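Local structure of alcohol dehydrogenase, zinc-containing (Thermotoga maritima, 1VJ0) at residues 180-185 with 331-335; 213-217 with 338-342; 266-271 with 287-292; 281-286 with 313-317. The protein probably works as a zinc-dependent oxidoreductase of the alcohol dehydrogenase family, binding two zinc ions in each chain of a tetramer. One frame throughout, in Å; residues are numbered along the deposited sequence.

Overall arrangement
Along the chain the eight segments run 180-185, 213-217, 266-271, 281-286, 287-292, 313-317, 331-335 and 338-342, so contacts 3 and 4 are nested inside the loops closed by contacts 1 and 2. Contacts 1 and 2, centres about 10 Å apart, share helix 329-340, which lies against helix 170-188 and then helix 206-217; both also touch a second subunit. Contacts 3 and 4, centres about 9 Å apart, sit around strands 268-273 and 292-296 of the parallel Rossmann-type sheet, are joined through K317, and both reach a third subunit. The centres of contacts 1 and 2 lie about 23 to 28 Å from those of contacts 3 and 4, and the two pairs do not touch.

Contact 1 (180-185 with 331-335); sequences GATAYH and HFVKT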
loop_
_atom_site.group_PDB
_atom_site.type_symbol
_atom_site.label_atom_id
_atom_site.label_comp_id
_atom_site.label_asym_id
_atom_site.label_seq_id
_atom_site.Cartn_x
_atom_site.Cartn_y
_atom_site.Cartn_z
ATOM N N GLY A 180 -16.492 -12.387 13.065
ATOM C CA GLY A 180 -15.137 -12.677 12.632
ATOM C C GLY A 180 -14.680 -12.013 11.357
ATOM O O GLY A 180 -13.539 -11.527 11.286
ATOM N N ALA A 181 -15.540 -11.931 10.357
ATOM C CA ALA A 181 -15.150 -11.257 9.127
ATOM C C ALA A 181 -15.084 -9.734 9.255
ATOM O O ALA A 181 -14.254 -9.067 8.617
ATOM C CB ALA A 181 -16.044 -11.690 7.990
ATOM N N THR A 182 -15.925 -9.167 10.127
ATOM C CA THR A 182 -15.829 -7.760 10.396
ATOM C C THR A 182 -14.519 -7.466 11.148
ATOM O O THR A 182 -13.789 -6.530 10.790
ATOM C CB THR A 182 -17.093 -7.293 11.148
ATOM O OG1 THR A 182 -18.208 -7.429 10.288
ATOM C CG2 THR A 182 -17.009 -5.820 11.486
ATOM N N ALA A 183 -14.181 -8.275 12.159
ATOM C CA ALA A 183 -12.886 -8.129 12.822
ATOM C C ALA A 183 -11.715 -8.304 11.813
ATOM O O ALA A 183 -10.760 -7.544 11.813
ATOM C CB ALA A 183 -12.764 -9.136 14.007
ATOM N N TYR A 184 -11.804 -9.299 10.931
ATOM C CA TYR A 184 -10.788 -9.448 9.902
ATOM C C TYR A 184 -10.653 -8.185 9.059
ATOM O O TYR A 184 -9.536 -7.679 8.835
ATOM C CB TYR A 184 -10.927 -10.754 9.048
ATOM C CG TYR A 184 -9.726 -10.776 8.166
ATOM C CD1 TYR A 184 -8.503 -11.149 8.671
ATOM C CD2 TYR A 184 -9.782 -10.259 6.887
ATOM C CE1 TYR A 184 -7.355 -11.029 7.920
ATOM C CE2 TYR A 184 -8.631 -10.152 6.113
ATOM C CZ TYR A 184 -7.435 -10.525 6.639
ATOM O OH TYR A 184 -6.309 -10.374 5.871
ATOM N N HIS A 185 -11.764 -7.665 8.561
ATOM C CA HIS A 185 -11.775 -6.450 7.776
ATOM C C HIS A 185 -10.961 -5.370 8.519
ATOM O O HIS A 185 -10.131 -4.628 7.950
ATOM C CB HIS A 185 -13.256 -6.021 7.556
ATOM C CG HIS A 185 -13.442 -4.786 6.727
ATOM N ND1 HIS A 185 -14.692 -4.341 6.331
ATOM C CD2 HIS A 185 -12.553 -3.952 6.151
ATOM C CE1 HIS A 185 -14.554 -3.245 5.606
ATOM N NE2 HIS A 185 -13.259 -2.993 5.464
ATOM N N HIS A 331 -12.662 -10.906 2.692
ATOM C CA HIS A 331 -12.548 -11.031 4.119
ATOM C C HIS A 331 -13.097 -12.369 4.609
ATOM O O HIS A 331 -12.537 -12.980 5.544
ATOM C CB HIS A 331 -13.289 -9.895 4.828
ATOM C CG HIS A 331 -12.858 -8.535 4.412
ATOM N ND1 HIS A 331 -13.756 -7.576 3.985
ATOM C CD2 HIS A 331 -11.624 -7.974 4.305
ATOM C CE1 HIS A 331 -13.096 -6.462 3.681
ATOM N NE2 HIS A 331 -11.800 -6.677 3.858
ATOM N N PHE A 332 -14.208 -12.782 4.003
ATOM C CA PHE A 332 -14.857 -14.092 4.248
ATOM C C PHE A 332 -13.859 -15.284 4.146
ATOM O O PHE A 332 -13.670 -16.082 5.066
ATOM C CB PHE A 332 -16.075 -14.204 3.283
ATOM C CG PHE A 332 -16.636 -15.596 3.122
ATOM C CD1 PHE A 332 -17.229 -16.262 4.173
ATOM C CD2 PHE A 332 -16.551 -16.228 1.924
ATOM C CE1 PHE A 332 -17.753 -17.566 3.978
ATOM C CE2 PHE A 332 -17.051 -17.527 1.739
ATOM C CZ PHE A 332 -17.641 -18.175 2.768
ATOM N N VAL A 333 -13.187 -15.364 3.019
ATOM C CA VAL A 333 -12.275 -16.454 2.761
ATOM C C VAL A 333 -11.118 -16.435 3.775
ATOM O O VAL A 333 -10.735 -17.468 4.352
ATOM C CB VAL A 333 -11.760 -16.304 1.293
ATOM C CG1 VAL A 333 -10.453 -17.028 1.066
ATOM C CG2 VAL A 333 -12.816 -16.723 0.324
ATOM N N LYS A 334 -10.558 -15.261 4.015
ATOM C CA LYS A 334 -9.424 -15.178 4.934
ATOM C C LYS A 334 -9.826 -15.449 6.378
ATOM O O LYS A 334 -9.056 -15.992 7.181
ATOM C CB LYS A 334 -8.719 -13.832 4.784
ATOM C CG LYS A 334 -8.247 -13.576 3.383
ATOM C CD LYS A 334 -7.737 -12.156 3.164
ATOM C CE LYS A 334 -7.451 -11.940 1.668
ATOM N NZ LYS A 334 -7.200 -10.490 1.234
ATOM N N THR A 335 -11.046 -15.068 6.724
ATOM C CA THR A 335 -11.592 -15.362 8.068
ATOM C C THR A 335 -11.791 -16.868 8.249
ATOM O O THR A 335 -11.459 -17.423 9.296
ATOM C CB THR A 335 -12.923 -14.630 8.256
ATOM O OG1 THR A 335 -12.678 -13.211 8.242
ATOM C CG2 THR A 335 -13.561 -14.947 9.604
#
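H185 and H331 stack where helix 170-188, which carries zinc ligand C178, crosses helix 329-340 of this medium-chain dehydrogenase fold. The two short helical segments approach to 8.7 Å between axes at 104°, nearly perpendicular. The imidazoles form an offset stack, centroids 4.2 Å apart, with planes only 16° from parallel; H331 CE1 lies over the rim of the H185 ring. H185 CB sits above the centre of the H331 ring in a CH-pi contact. Each ring is also tied by its ND1, that of H185 to the V326 carbonyl and that of H331 to the D328 amide, which would fix their rotation.

Y184 carries the other half. With CG anti to the backbone N (chi1 -174°), its ring reaches across to helix 329-340, where K334 CB covers one face, 4.1 Å from the ring centroid, and H331 CD2 meets an edge. The extended K334 chain continues past the phenol, and Y184 OH is hydrogen-bonded to S193 of a second subunit, so this packing runs into the tetramer interface.

Close polar-to-apolar packing fills the crossing itself. T335 CG2 rests on the backbone of G180. T335 OG1 donates to H331 O at 2.7 Å, from the face of that carbonyl opposite T335 N, and presses against Y184 CB at 3.1 Å.

Contact 2 (213-217 with 338-342); sequences VIARS and ITSRN
V213 CG1 presses against the carboxamide of N342, 3.4 Å from N342 CG, and this is the tight end of the contact. The two side chains come from opposite directions, and the methyl, anti to its own backbone N (chi1 172°), meets CB, CG, OD1 and ND2 of the asparagine. The amide is held in place by N342 ND2, which donates to I338 O at 2.8 Å with an N-H...O angle of 162°. That carbonyl also accepts from R341 N on the opposite face of its plane, so two donors satisfy it near the C-terminal end of helix 329-340.

S217 is held in a similar way: its OG turns back to V213 O at 2.7 Å, while S217 N reaches the same oxygen from the other face. Thus anchored, S217 OG packs against I338 CG2 at 3.7 Å. The pairing sets the last turn of helix 206-217, which follows the first strand of the Rossmann-type domain, beside the end of helix 329-340. Between them I338 adds looser apolar contacts, its CD1 lying 4.3 Å from I214 CG1.

At the partly exposed margin the packing thins. R341 bends at chi3 and brings NH2 obliquely to S217 CB. A water donates to S217 O and accepts only weakly from R341 NH1, 3.3 Å away. A second subunit closes in here, its G219 packing on R341.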
loop_
_atom_site.group_PDB
_atom_site.type_symbol
_atom_site.label_atom_id
_atom_site.label_comp_id
_atom_site.label_asym_id
_atom_site.label_seq_id
_atom_site.Cartn_x
_atom_site.Cartn_y
_atom_site.Cartn_z
ATOM N N VAL A 213 -7.732 -13.490 18.408
ATOM C CA VAL A 213 -7.211 -14.585 17.604
ATOM C C VAL A 213 -6.619 -14.107 16.266
ATOM O O VAL A 213 -5.555 -14.590 15.842
ATOM C CB VAL A 213 -8.311 -15.654 17.415
ATOM C CG1 VAL A 213 -7.910 -16.740 16.428
ATOM C CG2 VAL A 213 -8.687 -16.246 18.758
ATOM N N ILE A 214 -7.247 -13.115 15.631
ATOM C CA ILE A 214 -6.756 -12.593 14.373
ATOM C C ILE A 214 -5.465 -11.875 14.655
ATOM O O ILE A 214 -4.499 -12.100 13.935
ATOM C CB ILE A 214 -7.769 -11.692 13.700
ATOM C CG1 ILE A 214 -8.983 -12.520 13.231
ATOM C CG2 ILE A 214 -7.180 -10.871 12.553
ATOM C CD1 ILE A 214 -10.258 -11.638 13.073
ATOM N N ALA A 215 -5.430 -11.049 15.694
ATOM C CA ALA A 215 -4.181 -10.322 16.025
ATOM C C ALA A 215 -3.026 -11.283 16.233
ATOM O O ALA A 215 -1.941 -11.095 15.702
ATOM C CB ALA A 215 -4.359 -9.438 17.271
ATOM N N ARG A 216 -3.282 -12.332 17.013
ATOM C CA ARG A 216 -2.280 -13.370 17.276
ATOM C C ARG A 216 -1.854 -14.048 15.953
ATOM O O ARG A 216 -0.683 -14.211 15.694
ATOM C CB ARG A 216 -2.831 -14.421 18.236
ATOM C CG ARG A 216 -2.700 -14.118 19.701
ATOM C CD ARG A 216 -1.343 -14.585 20.355
ATOM N NE ARG A 216 -0.307 -13.558 20.201
ATOM C CZ ARG A 216 0.041 -12.649 21.107
ATOM N NH1 ARG A 216 -0.554 -12.603 22.285
ATOM N NH2 ARG A 216 1.000 -11.769 20.827
ATOM N N SER A 217 -2.820 -14.402 15.115
ATOM C CA SER A 217 -2.546 -15.118 13.887
ATOM C C SER A 217 -1.737 -14.351 12.849
ATOM O O SER A 217 -0.984 -14.960 12.102
ATOM C CB SER A 217 -3.859 -15.594 13.266
ATOM O OG SER A 217 -4.524 -16.439 14.180
ATOM N N ILE A 338 -8.252 -18.365 8.892
ATOM C CA ILE A 338 -7.773 -18.141 10.270
ATOM C C ILE A 338 -8.570 -18.976 11.266
ATOM O O ILE A 338 -8.021 -19.620 12.175
ATOM C CB ILE A 338 -7.831 -16.654 10.625
ATOM C CG1 ILE A 338 -6.778 -15.877 9.826
ATOM C CG2 ILE A 338 -7.561 -16.421 12.109
ATOM C CD1 ILE A 338 -7.067 -14.317 9.836
ATOM N N THR A 339 -9.883 -18.953 11.096
ATOM C CA THR A 339 -10.778 -19.645 11.991
ATOM C C THR A 339 -10.439 -21.158 12.037
ATOM O O THR A 339 -10.391 -21.769 13.105
ATOM C CB THR A 339 -12.225 -19.375 11.588
ATOM O OG1 THR A 339 -12.526 -17.986 11.781
ATOM C CG2 THR A 339 -13.190 -20.122 12.508
ATOM N N SER A 340 -10.152 -21.722 10.863
ATOM C CA SER A 340 -9.913 -23.147 10.691
ATOM C C SER A 340 -8.653 -23.617 11.431
ATOM O O SER A 340 -8.545 -24.785 11.746
ATOM C CB SER A 340 -9.817 -23.478 9.202
ATOM O OG SER A 340 -8.542 -23.068 8.720
ATOM N N ARG A 341 -7.715 -22.714 11.702
ATOM C CA ARG A 341 -6.578 -23.032 12.547
ATOM C C ARG A 341 -6.843 -22.761 14.023
ATOM O O ARG A 341 -5.953 -22.919 14.825
ATOM C CB ARG A 341 -5.355 -22.255 12.135
ATOM C CG ARG A 341 -4.891 -22.487 10.689
ATOM C CD ARG A 341 -3.601 -21.713 10.338
ATOM N NE ARG A 341 -3.827 -20.282 10.036
ATOM C CZ ARG A 341 -3.297 -19.246 10.718
ATOM N NH1 ARG A 341 -2.522 -19.415 11.806
ATOM N NH2 ARG A 341 -3.599 -18.005 10.314
ATOM N N ASN A 342 -8.047 -22.331 14.391
ATOM C CA ASN A 342 -8.295 -21.940 15.780
ATOM C C ASN A 342 -9.643 -22.416 16.299
ATOM O O ASN A 342 -10.249 -21.795 17.221
ATOM C CB ASN A 342 -8.203 -20.422 15.850
ATOM C CG ASN A 342 -6.800 -19.909 15.652
ATOM O OD1 ASN A 342 -6.011 -19.939 16.567
ATOM N ND2 ASN A 342 -6.522 -19.359 14.484
HETATM O O HOH W 1 -0.088 -17.406 12.816
#

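Contact 3 (266-271 with 287-292); sequences RGADFI and LLRRGG
A268 is gripped on both sides of its peptide backbone by segment 287-292. Its N donates to L287 O at 2.8 Å, in the carbonyl plane, and its O accepts from R289 N at 2.9 Å in a nearly straight bond of 176°. These bonds make a single parallel bridge between A268 and L288. G267, without a side chain, brings its CA to 3.2 Å from L287 O.

The buried carboxylate of D269 is shared. R289 NE approaches D269 OD1 at 2.8 Å, in the guanidinium plane and on the anti lone pair, forming a salt bridge with the two flat groups 70° apart; D269 OD2 takes the T198 amide of the neighbouring strand. The contact lies where strand 268-273 enters the parallel sheet of the Rossmann-type domain, between strands 198-202 and 292-296, and helix 280-287 completes the beta-alpha-beta crossover to the latter.

R289 CG occupies the crowded position between backbone N and carbonyl carbon (chi1 70°), from which the chain extends alongside A268 O. R289 NH1 then donates to R290 O inside the type II turn 289-292 and forms a salt bridge with E123 of a third subunit. R266 O is served by a water that also accepts from R290 N. Further in, I271 CG1 packs on L288 CD1 at 3.8 Å.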
loop_
_atom_site.group_PDB
_atom_site.type_symbol
_atom_site.label_atom_id
_atom_site.label_comp_id
_atom_site.label_asym_id
_atom_site.label_seq_id
_atom_site.Cartn_x
_atom_site.Cartn_y
_atom_site.Cartn_z
ATOM N N ARG A 266 5.372 4.800 24.116
ATOM C CA ARG A 266 4.812 5.293 22.838
ATOM C C ARG A 266 3.267 5.323 22.753
ATOM O O ARG A 266 2.707 6.264 22.211
ATOM C CB ARG A 266 5.350 4.489 21.645
ATOM C CG ARG A 266 6.835 4.584 21.473
ATOM C CD ARG A 266 7.308 3.958 20.167
ATOM N NE ARG A 266 7.084 2.522 20.176
ATOM C CZ ARG A 266 7.945 1.625 20.652
ATOM N NH1 ARG A 266 9.140 1.974 21.128
ATOM N NH2 ARG A 266 7.627 0.343 20.579
ATOM N N GLY A 267 2.607 4.252 23.211
ATOM C CA GLY A 267 1.202 4.018 22.921
ATOM C C GLY A 267 1.056 2.821 21.981
ATOM O O GLY A 267 2.043 2.319 21.390
ATOM N N ALA A 268 -0.169 2.329 21.879
ATOM C CA ALA A 268 -0.546 1.262 20.937
ATOM C C ALA A 268 -0.316 1.610 19.469
ATOM O O ALA A 268 -0.587 2.721 19.041
ATOM C CB ALA A 268 -2.051 0.891 21.139
ATOM N N ASP A 269 0.124 0.619 18.685
ATOM C CA ASP A 269 0.323 0.760 17.240
ATOM C C ASP A 269 -1.033 0.668 16.511
ATOM O O ASP A 269 -1.283 1.364 15.511
ATOM C CB ASP A 269 1.238 -0.388 16.800
ATOM C CG ASP A 269 2.587 -0.341 17.496
ATOM O OD1 ASP A 269 3.247 0.747 17.452
ATOM O OD2 ASP A 269 3.077 -1.300 18.143
ATOM N N PHE A 270 -1.933 -0.159 17.073
ATOM C CA PHE A 270 -3.186 -0.515 16.443
ATOM C C PHE A 270 -4.234 -0.757 17.529
ATOM O O PHE A 270 -4.004 -1.489 18.468
ATOM C CB PHE A 270 -3.021 -1.746 15.516
ATOM C CG PHE A 270 -4.331 -2.226 14.860
ATOM C CD1 PHE A 270 -5.214 -3.081 15.540
ATOM C CD2 PHE A 270 -4.715 -1.751 13.605
ATOM C CE1 PHE A 270 -6.440 -3.482 14.920
ATOM C CE2 PHE A 270 -5.899 -2.183 12.981
ATOM C CZ PHE A 270 -6.754 -3.042 13.657
ATOM N N ILE A 271 -5.352 -0.073 17.404
ATOM C CA ILE A 271 -6.493 -0.275 18.281
ATOM C C ILE A 271 -7.725 -0.702 17.500
ATOM O O ILE A 271 -8.016 -0.139 16.455
ATOM C CB ILE A 271 -6.774 1.008 19.087
ATOM C CG1 ILE A 271 -5.484 1.432 19.810
ATOM C CG2 ILE A 271 -7.881 0.784 20.096
ATOM C CD1 ILE A 271 -5.647 2.610 20.727
ATOM N N LEU A 287 -4.715 6.327 24.076
ATOM C CA LEU A 287 -3.816 5.186 24.124
ATOM C C LEU A 287 -2.987 5.003 22.852
ATOM O O LEU A 287 -2.037 4.178 22.843
ATOM C CB LEU A 287 -4.612 3.886 24.332
ATOM C CG LEU A 287 -5.406 3.773 25.636
ATOM C CD1 LEU A 287 -6.156 2.466 25.618
ATOM C CD2 LEU A 287 -4.472 3.904 26.844
ATOM N N LEU A 288 -3.397 5.672 21.780
ATOM C CA LEU A 288 -2.811 5.486 20.457
ATOM C C LEU A 288 -1.448 6.226 20.355
ATOM O O LEU A 288 -1.333 7.404 20.775
ATOM C CB LEU A 288 -3.812 6.032 19.419
ATOM C CG LEU A 288 -3.673 5.635 17.945
ATOM C CD1 LEU A 288 -3.854 4.165 17.761
ATOM C CD2 LEU A 288 -4.710 6.431 17.120
ATOM N N ARG A 289 -0.416 5.557 19.816
ATOM C CA ARG A 289 0.817 6.263 19.581
ATOM C C ARG A 289 0.668 7.253 18.447
ATOM O O ARG A 289 -0.278 7.199 17.625
ATOM C CB ARG A 289 1.970 5.338 19.266
ATOM C CG ARG A 289 1.949 4.615 17.930
ATOM C CD ARG A 289 3.399 4.216 17.504
ATOM N NE ARG A 289 3.455 3.336 16.335
ATOM C CZ ARG A 289 3.621 3.747 15.079
ATOM N NH1 ARG A 289 3.692 5.037 14.758
ATOM N NH2 ARG A 289 3.760 2.857 14.117
ATOM N N ARG A 290 1.577 8.190 18.463
ATOM C CA ARG A 290 1.790 9.064 17.308
ATOM C C ARG A 290 2.066 8.168 16.106
ATOM O O ARG A 290 2.945 7.337 16.178
ATOM C CB ARG A 290 2.946 9.987 17.581
ATOM C CG ARG A 290 2.575 11.068 18.553
ATOM C CD ARG A 290 3.604 12.133 18.630
ATOM N NE ARG A 290 3.261 13.264 17.775
ATOM C CZ ARG A 290 4.154 14.076 17.223
ATOM N NH1 ARG A 290 5.471 13.872 17.396
ATOM N NH2 ARG A 290 3.748 15.094 16.467
ATOM N N GLY A 291 1.305 8.353 15.046
ATOM C CA GLY A 291 1.373 7.533 13.811
ATOM C C GLY A 291 0.514 6.280 13.865
ATOM O O GLY A 291 0.488 5.513 12.905
ATOM N N GLY A 292 -0.183 6.079 14.986
ATOM C CA GLY A 292 -1.026 4.922 15.225
ATOM C C GLY A 292 -2.272 4.787 14.348
ATOM O O GLY A 292 -2.715 5.768 13.683
HETATM O O HOH W 2 3.604 8.134 20.640
#

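Contact 4 (281-286 with 313-317); sequences LLEGSE and WLVLK
K317 NZ is gripped by three oxygens: the L288 carbonyl, which is its strongest partner, a water at 2.8 Å, and, weakly, S285 O at 3.1 Å. The lysine chain reaches them by bending at both chi3 and chi4, which swings CE and NZ against the S285 carbonyl. The same water donates to E286 OE1, bridging lysine and glutamate, whose charged atoms do not themselves touch.

The other carboxylate oxygen serves the indole. W313 NE1 donates to E286 OE2 at 3.1 Å with an N-H...O angle of 151°; the oxygen lies near the ring plane at the edge, yet the nitrogen stands above the carboxylate, and the two planes are 85° apart. A bend at chi2 (-73°) brings the glutamate round to the indole.

Over a face of the same ring sits S285 CB, 3.5 Å from the centroid of the five-membered ring, a CH-pi contact. S285 OG turns back to L281 O, a carbonyl it shares with S285 N from the opposite face. L282 CD2 packs at the benzene end of the indole, 3.8 Å from W313 CH2, and F308 meets the ring edge-to-face.

Helix 280-287, the crossover helix between two strands of the Rossmann-type sheet, is thereby joined to the end of helix 310-315 and the turn leading to strand 320-323. The indole is fixed by face and edge at once, and the nearby ammonium and its bridging water would probably help keep E286 ionised as the acceptor for W313.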
loop_
_atom_site.group_PDB
_atom_site.type_symbol
_atom_site.label_atom_id
_atom_site.label_comp_id
_atom_site.label_asym_id
_atom_site.label_seq_id
_atom_site.Cartn_x
_atom_site.Cartn_y
_atom_site.Cartn_z
ATOM N N LEU A 281 -13.932 5.919 21.909
ATOM C CA LEU A 281 -12.911 6.696 21.225
ATOM C C LEU A 281 -12.252 7.679 22.161
ATOM O O LEU A 281 -11.123 8.094 21.908
ATOM C CB LEU A 281 -13.491 7.471 20.006
ATOM C CG LEU A 281 -13.491 6.667 18.704
ATOM C CD1 LEU A 281 -14.295 5.384 18.840
ATOM C CD2 LEU A 281 -14.031 7.578 17.617
ATOM N N LEU A 282 -12.958 8.107 23.198
ATOM C CA LEU A 282 -12.375 9.055 24.146
ATOM C C LEU A 282 -11.171 8.436 24.865
ATOM O O LEU A 282 -10.161 9.106 25.049
ATOM C CB LEU A 282 -13.389 9.567 25.191
ATOM C CG LEU A 282 -14.732 10.150 24.669
ATOM C CD1 LEU A 282 -15.469 10.843 25.756
ATOM C CD2 LEU A 282 -14.561 11.067 23.512
ATOM N N GLU A 283 -11.267 7.173 25.251
ATOM C CA GLU A 283 -10.091 6.477 25.833
ATOM C C GLU A 283 -9.068 5.962 24.800
ATOM O O GLU A 283 -7.872 6.186 24.932
ATOM C CB GLU A 283 -10.551 5.338 26.723
ATOM C CG GLU A 283 -9.416 4.386 27.001
ATOM C CD GLU A 283 -9.694 3.388 28.090
ATOM O OE1 GLU A 283 -10.884 3.022 28.309
ATOM O OE2 GLU A 283 -8.675 2.967 28.708
ATOM N N GLY A 284 -9.538 5.309 23.760
ATOM C CA GLY A 284 -8.668 4.779 22.741
ATOM C C GLY A 284 -7.733 5.813 22.143
ATOM O O GLY A 284 -6.559 5.524 21.924
ATOM N N SER A 285 -8.255 7.013 21.880
ATOM C CA SER A 285 -7.471 8.092 21.248
ATOM C C SER A 285 -6.273 8.434 22.102
ATOM O O SER A 285 -5.175 8.665 21.600
ATOM C CB SER A 285 -8.361 9.337 21.037
ATOM O OG SER A 285 -9.412 9.103 20.094
ATOM N N GLU A 286 -6.450 8.390 23.415
ATOM C CA GLU A 286 -5.356 8.683 24.328
ATOM C C GLU A 286 -4.358 7.539 24.492
ATOM O O GLU A 286 -3.302 7.750 25.052
ATOM C CB GLU A 286 -5.894 9.092 25.706
ATOM C CG GLU A 286 -6.833 10.331 25.706
ATOM C CD GLU A 286 -6.149 11.677 25.491
ATOM O OE1 GLU A 286 -4.942 11.742 25.214
ATOM O OE2 GLU A 286 -6.846 12.723 25.623
ATOM N N TRP A 313 -5.932 14.512 19.015
ATOM C CA TRP A 313 -6.152 13.121 18.628
ATOM C C TRP A 313 -5.914 12.794 17.183
ATOM O O TRP A 313 -5.614 11.654 16.910
ATOM C CB TRP A 313 -7.553 12.635 18.994
ATOM C CG TRP A 313 -7.790 12.729 20.413
ATOM C CD1 TRP A 313 -6.862 12.933 21.387
ATOM C CD2 TRP A 313 -9.056 12.636 21.075
ATOM N NE1 TRP A 313 -7.481 12.975 22.608
ATOM C CE2 TRP A 313 -8.825 12.801 22.441
ATOM C CE3 TRP A 313 -10.363 12.405 20.645
ATOM C CZ2 TRP A 313 -9.844 12.777 23.392
ATOM C CZ3 TRP A 313 -11.393 12.396 21.625
ATOM C CH2 TRP A 313 -11.106 12.566 22.952
ATOM N N LEU A 314 -6.089 13.762 16.278
ATOM C CA LEU A 314 -5.815 13.535 14.865
ATOM C C LEU A 314 -4.549 14.177 14.381
ATOM O O LEU A 314 -3.671 13.464 13.961
ATOM C CB LEU A 314 -6.917 14.046 13.959
ATOM C CG LEU A 314 -8.031 13.116 13.586
ATOM C CD1 LEU A 314 -9.070 13.948 12.769
ATOM C CD2 LEU A 314 -7.584 11.900 12.830
ATOM N N VAL A 315 -4.466 15.502 14.428
ATOM C CA VAL A 315 -3.370 16.227 13.739
ATOM C C VAL A 315 -2.009 15.990 14.411
ATOM O O VAL A 315 -1.016 15.461 13.798
ATOM C CB VAL A 315 -3.706 17.720 13.623
ATOM C CG1 VAL A 315 -2.549 18.519 12.987
ATOM C CG2 VAL A 315 -5.008 17.900 12.883
ATOM N N LEU A 316 -1.927 16.388 15.680
ATOM C CA LEU A 316 -0.655 16.272 16.396
ATOM C C LEU A 316 -0.209 14.793 16.473
ATOM O O LEU A 316 1.008 14.449 16.415
ATOM C CB LEU A 316 -0.819 16.846 17.805
ATOM C CG LEU A 316 0.459 16.872 18.632
ATOM C CD1 LEU A 316 1.479 17.791 17.957
ATOM C CD2 LEU A 316 0.129 17.378 20.036
ATOM N N LYS A 317 -1.187 13.916 16.620
ATOM C CA LYS A 317 -0.905 12.481 16.574
ATOM C C LYS A 317 -0.577 11.887 15.205
ATOM O O LYS A 317 -0.135 10.764 15.139
ATOM C CB LYS A 317 -2.077 11.710 17.195
ATOM C CG LYS A 317 -1.606 10.756 18.173
ATOM C CD LYS A 317 -2.714 9.987 18.820
ATOM C CE LYS A 317 -3.047 10.543 20.181
ATOM N NZ LYS A 317 -2.368 9.874 21.263
HETATM O O HOH W 3 -3.110 11.597 23.295
#